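Local coordinates for hypothetical conserved protein TTC0263 (Thermus thermophilus, PDB 2PL2) that is of unknown function but is built of tetratricopeptide repeats, an all-helical fold that commonly serves as a scaffold for protein-protein interactions, at residues A4-N7 against P8-G12. Sequence-based numbering, arbitrary orientation.
Sequences AEQN and PLRLG
Ala4 meets Pro8 through its carbonyl: O lies 3.2 Å from Pro8 CD. Proline has no amide hydrogen to offer Ala4 O, and its ring methylenes sit where an i+4 donor would approach. The i to i+4 bonding begins with Glu5, whose O accepts Leu9 N at 3.1 Å; the donor stands 35° out of the carbonyl plane, so this bond is skewed. With CG anti to the backbone N (chi1 176°), the Glu5 chain runs alongside that of Leu9, bringing OE1 within 4.0 Å of Leu9 CD2. Its carboxylate also comes close to that of Asp38, a pairing that would probably raise the pKa of one of them. Gln6 O receives Arg10 N at 2.8 Å, nearly along the C=O axis; Gln6 NE2 lies at the guanidinium edge, 4.4 Å from Arg10 NE, both donors. Asn7 O takes Leu11 N at 2.9 Å, equally straight, while Asn7 OD1 stays 3.9 Å from Arg10 NH2, amide and guanidinium planes 81° apart, too distant for a hydrogen bond. In this N-terminal helix of the tetratricopeptide-repeat chain, Leu11 packs on Leu27 of helix 21-32 and Leu9 on Glu40 of helix 39-51. The chemistry implies cohesion through three main-chain bonds, polar side chains adding little.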
loop_
_atom_site.group_PDB
_atom_site.type_symbol
_atom_site.label_atom_id
_atom_site.label_comp_id
_atom_site.label_asym_id
_atom_site.label_seq_id
_atom_site.Cartn_x
_atom_site.Cartn_y
_atom_site.Cartn_z
ATOM N N ALA A 4 -31.502 0.312 4.873
ATOM C CA ALA A 4 -30.810 1.619 4.659
ATOM C C ALA A 4 -29.292 1.449 4.724
ATOM O O ALA A 4 -28.545 2.130 4.015
ATOM C CB ALA A 4 -31.274 2.640 5.702
ATOM N N GLU A 5 -28.838 0.544 5.588
ATOM C CA GLU A 5 -27.410 0.283 5.721
ATOM C C GLU A 5 -27.018 -0.876 4.812
ATOM O O GLU A 5 -25.838 -1.137 4.600
ATOM C CB GLU A 5 -27.053 -0.089 7.160
ATOM C CG GLU A 5 -25.585 -0.476 7.322
ATOM C CD GLU A 5 -25.356 -1.478 8.431
ATOM O OE1 GLU A 5 -26.084 -2.491 8.469
ATOM O OE2 GLU A 5 -24.441 -1.268 9.248
ATOM N N GLN A 6 -28.018 -1.571 4.281
ATOM C CA GLN A 6 -27.775 -2.719 3.413
ATOM C C GLN A 6 -27.038 -2.356 2.122
ATOM O O GLN A 6 -25.945 -2.864 1.866
ATOM C CB GLN A 6 -29.098 -3.407 3.064
ATOM C CG GLN A 6 -28.929 -4.780 2.415
ATOM C CD GLN A 6 -30.231 -5.344 1.869
ATOM O OE1 GLN A 6 -31.243 -5.400 2.574
ATOM N NE2 GLN A 6 -30.210 -5.770 0.607
ATOM N N ASN A 7 -27.635 -1.477 1.322
ATOM C CA ASN A 7 -27.033 -1.069 0.062
ATOM C C ASN A 7 -25.627 -0.495 0.205
ATOM O O ASN A 7 -24.684 -1.000 -0.401
ATOM C CB ASN A 7 -27.935 -0.067 -0.665
ATOM C CG ASN A 7 -29.280 -0.665 -1.061
ATOM O OD1 ASN A 7 -29.359 -1.814 -1.517
ATOM N ND2 ASN A 7 -30.349 0.124 -0.906
ATOM N N PRO A 8 -25.461 0.565 1.007
ATOM C CA PRO A 8 -24.103 1.102 1.130
ATOM C C PRO A 8 -23.079 0.083 1.635
ATOM O O PRO A 8 -21.949 0.038 1.151
ATOM C CB PRO A 8 -24.284 2.303 2.075
ATOM C CG PRO A 8 -25.520 1.950 2.872
ATOM C CD PRO A 8 -26.416 1.348 1.812
ATOM N N LEU A 9 -23.474 -0.737 2.601
ATOM C CA LEU A 9 -22.568 -1.741 3.150
ATOM C C LEU A 9 -22.227 -2.816 2.119
ATOM O O LEU A 9 -21.070 -3.217 1.987
ATOM C CB LEU A 9 -23.182 -2.401 4.390
ATOM C CG LEU A 9 -22.387 -3.533 5.056
ATOM C CD1 LEU A 9 -21.112 -3.005 5.680
ATOM C CD2 LEU A 9 -23.258 -4.186 6.122
ATOM N N ARG A 10 -23.239 -3.271 1.384
ATOM C CA ARG A 10 -23.034 -4.305 0.378
ATOM C C ARG A 10 -22.158 -3.829 -0.773
ATOM O O ARG A 10 -21.296 -4.570 -1.249
ATOM C CB ARG A 10 -24.373 -4.819 -0.171
ATOM C CG ARG A 10 -24.200 -5.967 -1.174
ATOM C CD ARG A 10 -25.445 -6.858 -1.336
ATOM N NE ARG A 10 -26.609 -6.156 -1.873
ATOM C CZ ARG A 10 -26.613 -5.452 -3.004
ATOM N NH1 ARG A 10 -25.505 -5.345 -3.731
ATOM N NH2 ARG A 10 -27.727 -4.858 -3.417
ATOM N N LEU A 11 -22.374 -2.594 -1.213
ATOM C CA LEU A 11 -21.588 -2.043 -2.307
ATOM C C LEU A 11 -20.161 -1.820 -1.843
ATOM O O LEU A 11 -19.208 -1.989 -2.605
ATOM C CB LEU A 11 -22.195 -0.724 -2.791
ATOM C CG LEU A 11 -21.510 -0.058 -3.994
ATOM C CD1 LEU A 11 -21.434 -1.033 -5.172
ATOM C CD2 LEU A 11 -22.287 1.196 -4.385
ATOM N N GLY A 12 -20.017 -1.451 -0.580
ATOM C CA GLY A 12 -18.690 -1.227 -0.054
ATOM C C GLY A 12 -17.856 -2.491 -0.096
ATOM O O GLY A 12 -16.681 -2.449 -0.459
#